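Local coordinates for protein MAU2 chromatid cohesion factor homolog (Saccharomyces cerevisiae, PDB 4XDN) that forms a complex with Scc2 that is required for cohesin to associate with chromosomes, and thereby takes part in sister chromatid cohesion, at residues L217-V222 and L257-V262; L311-H316 and Q377-I382. All blocks are in the same frame, centred on the assembly; numbering follows the deposited sequence.

Contact 1: L217-V222 and L257-V262; sequences LNLCYV and LALEMV
Leu219 and Val222, one turn apart on helix 212-228, receive Leu259 of helix 250-266 between them in the helical array of Scc4, which is consistent with the tetratricopeptide-like superhelix known for this family. The meeting is a small helix-to-helix contact, apolar in its side chains and with one further approach to a backbone O, and the two segments bury 139 Å² in all. The closest backbones are those of Val222 and Leu259, whose CA atoms stand 7.6 Å apart. Leu259 supplies the larger share of the covered surface. Its CG lies beside the backbone N (chi1 -70°), and chi2 of 179° sets CD1 anti to CA, at the far end of the side chain. The Leu219 side chain crosses that of Leu259 obliquely: its CB does not aim at the neighbour, but the CD2 branch reaches forward to meet CD1 of Leu259 at 3.7 Å. Val222 points more directly at the partner and brings CG1 to the same methyl, a looser touch of 4.2 Å between Val222 CG1 and Leu259 CD1. At Leu259 CD1 the directions to Leu219 CD2 and Val222 CG1 open by about 105°, so one methyl is shared by two side chains. No hydrogen bond joins the segments. Around them, Leu219 also rests on Leu240 of helix 234-241 and Val222 on Ile232, which places the intervening chain against one flank, while Leu259 also packs on an apolar side chain belonging to the chain of another protein. The same CD1 methyl of Leu259 also lies 3.6 Å from the carbonyl O of Leu219, at van der Waals distance.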
ATOM      1  N   LEU A 217       8.543  14.738   6.999  1.00 27.82           N
ATOM      2  CA  LEU A 217       7.124  14.779   7.330  1.00 28.11           C
ATOM      3  C   LEU A 217       6.269  14.856   6.075  1.00 28.09           C
ATOM      4  O   LEU A 217       5.181  14.286   6.019  1.00 26.19           O
ATOM      5  CB  LEU A 217       6.821  15.971   8.234  1.00 28.32           C
ATOM      6  CG  LEU A 217       7.433  15.922   9.631  1.00 30.54           C
ATOM      7  CD1 LEU A 217       7.297  17.280  10.291  1.00 33.94           C
ATOM      8  CD2 LEU A 217       6.773  14.840  10.472  1.00 31.55           C
ATOM      9  N   ASN A 218       6.765  15.565   5.069  1.00 28.27           N
ATOM     10  CA  ASN A 218       6.035  15.704   3.820  1.00 30.46           C
ATOM     11  C   ASN A 218       5.971  14.373   3.077  1.00 29.88           C
ATOM     12  O   ASN A 218       4.993  14.084   2.393  1.00 28.93           O
ATOM     13  CB  ASN A 218       6.677  16.775   2.940  1.00 33.43           C
ATOM     14  CG  ASN A 218       5.905  17.012   1.661  1.00 34.04           C
ATOM     15  OD1 ASN A 218       4.815  17.580   1.680  1.00 34.09           O
ATOM     16  ND2 ASN A 218       6.466  16.577   0.539  1.00 34.31           N
ATOM     17  N   LEU A 219       7.019  13.566   3.219  1.00 28.43           N
ATOM     18  CA  LEU A 219       7.036  12.230   2.635  1.00 28.99           C
ATOM     19  C   LEU A 219       6.004  11.347   3.328  1.00 29.00           C
ATOM     20  O   LEU A 219       5.304  10.573   2.673  1.00 29.67           O
ATOM     21  CB  LEU A 219       8.431  11.608   2.745  1.00 28.34           C
ATOM     22  CG  LEU A 219       9.505  12.212   1.842  1.00 30.96           C
ATOM     23  CD1 LEU A 219      10.889  11.770   2.286  1.00 29.51           C
ATOM     24  CD2 LEU A 219       9.262  11.828   0.395  1.00 33.99           C
ATOM     25  N   CYS A 220       5.914  11.467   4.651  1.00 27.17           N
ATOM     26  CA  CYS A 220       4.891  10.759   5.416  1.00 27.74           C
ATOM     27  C   CYS A 220       3.513  11.167   4.911  1.00 29.74           C
ATOM     28  O   CYS A 220       2.617  10.335   4.766  1.00 28.07           O
ATOM     29  CB  CYS A 220       5.007  11.059   6.915  1.00 25.44           C
ATOM     30  SG  CYS A 220       6.518  10.472   7.727  1.00 27.85           S
ATOM     31  N   TYR A 221       3.363  12.461   4.643  1.00 31.86           N
ATOM     32  CA  TYR A 221       2.100  13.016   4.174  1.00 29.38           C
ATOM     33  C   TYR A 221       1.710  12.420   2.828  1.00 26.90           C
ATOM     34  O   TYR A 221       0.620  11.867   2.678  1.00 27.73           O
ATOM     35  CB  TYR A 221       2.207  14.538   4.066  1.00 29.53           C
ATOM     36  CG  TYR A 221       0.911  15.258   3.760  1.00 29.09           C
ATOM     37  CD1 TYR A 221      -0.320  14.693   4.065  1.00 28.53           C
ATOM     38  CD2 TYR A 221       0.925  16.513   3.166  1.00 30.62           C
ATOM     39  CE1 TYR A 221      -1.500  15.363   3.789  1.00 31.87           C
ATOM     40  CE2 TYR A 221      -0.246  17.185   2.885  1.00 33.06           C
ATOM     41  CZ  TYR A 221      -1.455  16.606   3.197  1.00 34.24           C
ATOM     42  OH  TYR A 221      -2.622  17.276   2.913  1.00 38.28           O
ATOM     43  N   VAL A 222       2.609  12.528   1.855  1.00 25.89           N
ATOM     44  CA  VAL A 222       2.345  12.033   0.510  1.00 29.92           C
ATOM     45  C   VAL A 222       2.032  10.538   0.533  1.00 28.53           C
ATOM     46  O   VAL A 222       1.085  10.092  -0.115  1.00 27.15           O
ATOM     47  CB  VAL A 222       3.540  12.303  -0.433  1.00 31.69           C
ATOM     48  CG1 VAL A 222       3.351  11.604  -1.780  1.00 33.14           C
ATOM     49  CG2 VAL A 222       3.715  13.800  -0.643  1.00 32.14           C
ATOM     50  N   LEU A 257      11.943   9.157  -4.268  1.00 29.33           N
ATOM     51  CA  LEU A 257      11.916   8.621  -5.622  1.00 31.53           C
ATOM     52  C   LEU A 257      10.864   7.524  -5.763  1.00 29.74           C
ATOM     53  O   LEU A 257      10.164   7.456  -6.772  1.00 30.55           O
ATOM     54  CB  LEU A 257      13.293   8.082  -6.006  1.00 34.43           C
ATOM     55  CG  LEU A 257      14.403   9.130  -6.121  1.00 36.63           C
ATOM     56  CD1 LEU A 257      15.749   8.453  -6.300  1.00 40.73           C
ATOM     57  CD2 LEU A 257      14.131  10.087  -7.273  1.00 37.99           C
ATOM     58  N   ALA A 258      10.755   6.672  -4.750  1.00 27.95           N
ATOM     59  CA  ALA A 258       9.765   5.601  -4.763  1.00 28.36           C
ATOM     60  C   ALA A 258       8.358   6.177  -4.823  1.00 28.66           C
ATOM     61  O   ALA A 258       7.513   5.697  -5.577  1.00 27.82           O
ATOM     62  CB  ALA A 258       9.921   4.717  -3.541  1.00 25.35           C
ATOM     63  N   LEU A 259       8.111   7.210  -4.027  1.00 28.27           N
ATOM     64  CA  LEU A 259       6.792   7.817  -3.971  1.00 29.64           C
ATOM     65  C   LEU A 259       6.445   8.492  -5.293  1.00 29.34           C
ATOM     66  O   LEU A 259       5.289   8.487  -5.709  1.00 29.99           O
ATOM     67  CB  LEU A 259       6.710   8.825  -2.824  1.00 31.08           C
ATOM     68  CG  LEU A 259       6.713   8.234  -1.413  1.00 32.92           C
ATOM     69  CD1 LEU A 259       6.660   9.350  -0.378  1.00 35.37           C
ATOM     70  CD2 LEU A 259       5.561   7.267  -1.210  1.00 32.38           C
ATOM     71  N   GLU A 260       7.448   9.062  -5.951  1.00 29.45           N
ATOM     72  CA  GLU A 260       7.235   9.697  -7.244  1.00 34.38           C
ATOM     73  C   GLU A 260       6.877   8.645  -8.295  1.00 35.17           C
ATOM     74  O   GLU A 260       6.131   8.922  -9.231  1.00 37.99           O
ATOM     75  CB  GLU A 260       8.475  10.488  -7.667  1.00 37.40           C
ATOM     76  CG  GLU A 260       8.660  11.791  -6.897  1.00 38.75           C
ATOM     77  CD  GLU A 260       9.905  12.557  -7.313  1.00 41.49           C
ATOM     78  OE1 GLU A 260      10.902  11.915  -7.702  1.00 42.32           O
ATOM     79  OE2 GLU A 260       9.885  13.805  -7.253  1.00 42.91           O
ATOM     80  N   MET A 261       7.407   7.439  -8.126  1.00 33.85           N
ATOM     81  CA  MET A 261       7.069   6.323  -9.002  1.00 35.86           C
ATOM     82  C   MET A 261       5.623   5.886  -8.794  1.00 33.05           C
ATOM     83  O   MET A 261       4.895   5.640  -9.756  1.00 32.52           O
ATOM     84  CB  MET A 261       8.013   5.144  -8.757  1.00 37.02           C
ATOM     85  CG  MET A 261       9.216   5.106  -9.686  1.00 39.48           C
ATOM     86  SD  MET A 261       8.775   4.770 -11.401  1.00 50.95           S
ATOM     87  CE  MET A 261       8.156   3.093 -11.278  1.00 80.77           C
ATOM     88  N   VAL A 262       5.211   5.791  -7.533  1.00 32.87           N
ATOM     89  CA  VAL A 262       3.850   5.385  -7.203  1.00 32.90           C
ATOM     90  C   VAL A 262       2.847   6.418  -7.710  1.00 35.50           C
ATOM     91  O   VAL A 262       1.756   6.064  -8.155  1.00 35.07           O
ATOM     92  CB  VAL A 262       3.671   5.191  -5.680  1.00 31.91           C
ATOM     93  CG1 VAL A 262       2.212   4.892  -5.333  1.00 31.29           C
ATOM     94  CG2 VAL A 262       4.567   4.072  -5.178  1.00 31.57           C
TER

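Contact 2: L311-H316 and Q377-I382; sequences LPMIFH and QTYKSI
Met313 bends at its second torsion (chi2 -77°) and then runs nearly straight through the sulfur, which carries its CE methyl across to Thr378 and Tyr379. CG of Tyr379 lies beside the backbone N (chi1 -77°), and this choice sends the phenol out from helix 369-398, across its axis, with one face to the methionine. CE stands over that face: it is 3.8 Å from the centroid of the Tyr379 ring and 28° off the ring normal, a CH-pi contact displaced toward the CE1 edge. The shortest separation is 3.4 Å, from Met313 CE to Tyr379 CE1. The sulfur follows at a slant, with Met313 SD 4.6 Å from the centroid of the same ring, so methyl and thioether both engage the aromatic group. Thr378 approaches tip to tip, its CG2 being 3.6 Å from Met313 CE; OG1 turns elsewhere, to a weak hydrogen bond with the carbonyl O of Ser374. Ile382, a turn farther along, adds only a light touch, CD1 lying 4.4 Å from Met313 SD. The phenol also packs against Thr355, Leu358 and Ile359 of helix 339-360, and Glu319 of helix 317-331 touches it too. An alanine in place of Tyr379 would probably take the aromatic face from the Met313 methyl, leaving it less firmly placed, with Thr378 still beside it, and open a gap beside helix 339-360. Thr378 packs as well on an apolar side chain from the chain of another protein. A methionine methyl over a tyrosine face, with the sulfur set obliquely to the ring, is a Met-aromatic contact, here fastening the short helix 312-315, which follows the hairpin 297-310, to a long helix in the helical array of this cohesin loading factor, consistent with a tetratricopeptide-like superhelix.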
ATOM      1  N   LEU A 311      13.130   1.982   7.243  1.00 34.54           N
ATOM      2  CA  LEU A 311      12.290   1.549   6.134  1.00 33.58           C
ATOM      3  C   LEU A 311      13.099   0.552   5.303  1.00 31.05           C
ATOM      4  O   LEU A 311      13.616   0.897   4.241  1.00 29.29           O
ATOM      5  CB  LEU A 311      11.840   2.745   5.281  1.00 35.12           C
ATOM      6  CG  LEU A 311      10.364   3.157   5.245  1.00 35.71           C
ATOM      7  CD1 LEU A 311      10.156   4.105   4.070  1.00 33.07           C
ATOM      8  CD2 LEU A 311       9.414   1.975   5.142  1.00 36.49           C
ATOM      9  N   PRO A 312      13.232  -0.689   5.799  1.00 32.91           N
ATOM     10  CA  PRO A 312      14.175  -1.644   5.202  1.00 36.14           C
ATOM     11  C   PRO A 312      13.899  -1.974   3.730  1.00 34.31           C
ATOM     12  O   PRO A 312      14.843  -2.295   3.011  1.00 37.04           O
ATOM     13  CB  PRO A 312      14.016  -2.892   6.083  1.00 36.92           C
ATOM     14  CG  PRO A 312      12.697  -2.745   6.742  1.00 36.29           C
ATOM     15  CD  PRO A 312      12.495  -1.278   6.931  1.00 35.64           C
ATOM     16  N   MET A 313      12.648  -1.890   3.288  1.00 33.31           N
ATOM     17  CA  MET A 313      12.319  -2.169   1.890  1.00 35.59           C
ATOM     18  C   MET A 313      12.846  -1.074   0.969  1.00 32.78           C
ATOM     19  O   MET A 313      13.087  -1.310  -0.217  1.00 31.91           O
ATOM     20  CB  MET A 313      10.807  -2.306   1.699  1.00 38.56           C
ATOM     21  CG  MET A 313      10.173  -3.419   2.506  1.00 42.68           C
ATOM     22  SD  MET A 313      10.442  -5.054   1.807  1.00 47.86           S
ATOM     23  CE  MET A 313      10.129  -6.057   3.263  1.00 63.70           C
ATOM     24  N   ILE A 314      13.017   0.121   1.525  1.00 26.53           N
ATOM     25  CA  ILE A 314      13.392   1.299   0.752  1.00 26.02           C
ATOM     26  C   ILE A 314      14.834   1.721   1.035  1.00 27.96           C
ATOM     27  O   ILE A 314      15.513   2.255   0.158  1.00 29.54           O
ATOM     28  CB  ILE A 314      12.438   2.482   1.060  1.00 30.51           C
ATOM     29  CG1 ILE A 314      10.978   2.073   0.816  1.00 29.97           C
ATOM     30  CG2 ILE A 314      12.791   3.712   0.230  1.00 29.34           C
ATOM     31  CD1 ILE A 314      10.665   1.643  -0.619  1.00 30.17           C
ATOM     32  N   PHE A 315      15.295   1.470   2.257  1.00 31.04           N
ATOM     33  CA  PHE A 315      16.618   1.919   2.688  1.00 32.49           C
ATOM     34  C   PHE A 315      17.723   0.928   2.324  1.00 34.53           C
ATOM     35  O   PHE A 315      18.895   1.299   2.267  1.00 37.07           O
ATOM     36  CB  PHE A 315      16.626   2.168   4.200  1.00 31.52           C
ATOM     37  CG  PHE A 315      15.811   3.364   4.633  1.00 30.91           C
ATOM     38  CD1 PHE A 315      15.061   4.093   3.719  1.00 31.63           C
ATOM     39  CD2 PHE A 315      15.808   3.763   5.959  1.00 32.02           C
ATOM     40  CE1 PHE A 315      14.319   5.189   4.124  1.00 32.02           C
ATOM     41  CE2 PHE A 315      15.070   4.858   6.368  1.00 33.66           C
ATOM     42  CZ  PHE A 315      14.325   5.572   5.449  1.00 33.52           C
ATOM     43  N   HIS A 316      17.353  -0.327   2.086  1.00 31.76           N
ATOM     44  CA  HIS A 316      18.314  -1.341   1.658  1.00 33.72           C
ATOM     45  C   HIS A 316      18.328  -1.447   0.133  1.00 33.32           C
ATOM     46  O   HIS A 316      17.276  -1.519  -0.502  1.00 30.88           O
ATOM     47  CB  HIS A 316      17.984  -2.697   2.286  1.00 36.21           C
ATOM     48  CG  HIS A 316      18.027  -2.698   3.782  1.00 40.23           C
ATOM     49  ND1 HIS A 316      18.194  -1.548   4.525  1.00 43.09           N
ATOM     50  CD2 HIS A 316      17.929  -3.710   4.677  1.00 41.85           C
ATOM     51  CE1 HIS A 316      18.193  -1.850   5.810  1.00 43.49           C
ATOM     52  NE2 HIS A 316      18.034  -3.157   5.931  1.00 44.30           N
ATOM     53  N   GLN A 377       6.592 -11.153   6.392  1.00 29.22           N
ATOM     54  CA  GLN A 377       5.175 -11.061   6.075  1.00 31.14           C
ATOM     55  C   GLN A 377       4.966 -10.122   4.885  1.00 30.81           C
ATOM     56  O   GLN A 377       4.134 -10.381   4.012  1.00 30.95           O
ATOM     57  CB  GLN A 377       4.391 -10.574   7.296  1.00 34.35           C
ATOM     58  CG  GLN A 377       2.932 -11.005   7.326  1.00 38.33           C
ATOM     59  CD  GLN A 377       2.750 -12.470   7.700  1.00 39.16           C
ATOM     60  OE1 GLN A 377       3.669 -13.280   7.575  1.00 37.32           O
ATOM     61  NE2 GLN A 377       1.552 -12.814   8.164  1.00 40.98           N
ATOM     62  N   THR A 378       5.739  -9.040   4.854  1.00 28.57           N
ATOM     63  CA  THR A 378       5.707  -8.098   3.742  1.00 29.36           C
ATOM     64  C   THR A 378       6.288  -8.736   2.484  1.00 29.58           C
ATOM     65  O   THR A 378       5.783  -8.523   1.381  1.00 27.45           O
ATOM     66  CB  THR A 378       6.487  -6.812   4.078  1.00 28.75           C
ATOM     67  OG1 THR A 378       5.815  -6.112   5.129  1.00 29.32           O
ATOM     68  CG2 THR A 378       6.596  -5.894   2.868  1.00 26.60           C
ATOM     69  N   TYR A 379       7.355  -9.512   2.655  1.00 29.83           N
ATOM     70  CA  TYR A 379       7.949 -10.249   1.547  1.00 31.05           C
ATOM     71  C   TYR A 379       6.922 -11.192   0.933  1.00 31.38           C
ATOM     72  O   TYR A 379       6.844 -11.327  -0.287  1.00 29.94           O
ATOM     73  CB  TYR A 379       9.175 -11.045   2.010  1.00 32.06           C
ATOM     74  CG  TYR A 379      10.436 -10.233   2.221  1.00 34.90           C
ATOM     75  CD1 TYR A 379      10.759  -9.172   1.384  1.00 36.65           C
ATOM     76  CD2 TYR A 379      11.314 -10.539   3.255  1.00 37.54           C
ATOM     77  CE1 TYR A 379      11.914  -8.437   1.573  1.00 38.17           C
ATOM     78  CE2 TYR A 379      12.470  -9.808   3.451  1.00 38.80           C
ATOM     79  CZ  TYR A 379      12.764  -8.759   2.607  1.00 40.57           C
ATOM     80  OH  TYR A 379      13.912  -8.026   2.797  1.00 45.69           O
ATOM     81  N   LYS A 380       6.131 -11.839   1.782  1.00 29.92           N
ATOM     82  CA  LYS A 380       5.119 -12.776   1.310  1.00 31.95           C
ATOM     83  C   LYS A 380       4.019 -12.052   0.539  1.00 30.38           C
ATOM     84  O   LYS A 380       3.464 -12.596  -0.415  1.00 29.47           O
ATOM     85  CB  LYS A 380       4.524 -13.556   2.484  1.00 32.95           C
ATOM     86  CG  LYS A 380       5.447 -14.647   3.018  1.00 34.97           C
ATOM     87  CD  LYS A 380       5.076 -15.074   4.429  1.00 37.37           C
ATOM     88  CE  LYS A 380       3.665 -15.632   4.500  1.00 40.60           C
ATOM     89  NZ  LYS A 380       3.318 -16.074   5.880  1.00 43.29           N
ATOM     90  N   SER A 381       3.716 -10.823   0.941  1.00 29.39           N
ATOM     91  CA  SER A 381       2.715 -10.027   0.239  1.00 32.29           C
ATOM     92  C   SER A 381       3.213  -9.687  -1.161  1.00 31.31           C
ATOM     93  O   SER A 381       2.432  -9.632  -2.108  1.00 34.08           O
ATOM     94  CB  SER A 381       2.388  -8.747   1.011  1.00 35.93           C
ATOM     95  OG  SER A 381       3.455  -7.819   0.940  1.00 39.00           O
ATOM     96  N   ILE A 382       4.518  -9.459  -1.284  1.00 30.70           N
ATOM     97  CA  ILE A 382       5.121  -9.187  -2.583  1.00 30.60           C
ATOM     98  C   ILE A 382       4.974 -10.411  -3.480  1.00 32.77           C
ATOM     99  O   ILE A 382       4.665 -10.280  -4.664  1.00 30.72           O
ATOM    100  CB  ILE A 382       6.611  -8.796  -2.455  1.00 30.55           C
ATOM    101  CG1 ILE A 382       6.728  -7.434  -1.766  1.00 30.15           C
ATOM    102  CG2 ILE A 382       7.284  -8.754  -3.832  1.00 31.69           C
ATOM    103  CD1 ILE A 382       8.153  -6.984  -1.482  1.00 31.84           C
TER

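How the contacts relate
From the N terminus, contact 1 comes first: helix 212-228 is followed by the short helices 234-241 and 245-248, and the chain closes on itself at helix 250-266. It then passes helix 272-291 and the two-stranded antiparallel hairpin 297-310 before contact 2 opens at helix 312-315 and closes on helix 369-398, enclosing helices 317-331 and 339-360. The loops lie in series, neither nested nor crossed. The centres of contact 1 and contact 2 are about 16 Å apart, and the nearest atoms of contact 1 and contact 2 are about 4 Å apart, without touching. Helix 250-266 joins them: its segment 257-262 belongs to contact 1, while its Ala254 and Trp255 receive Ile314 from contact 2.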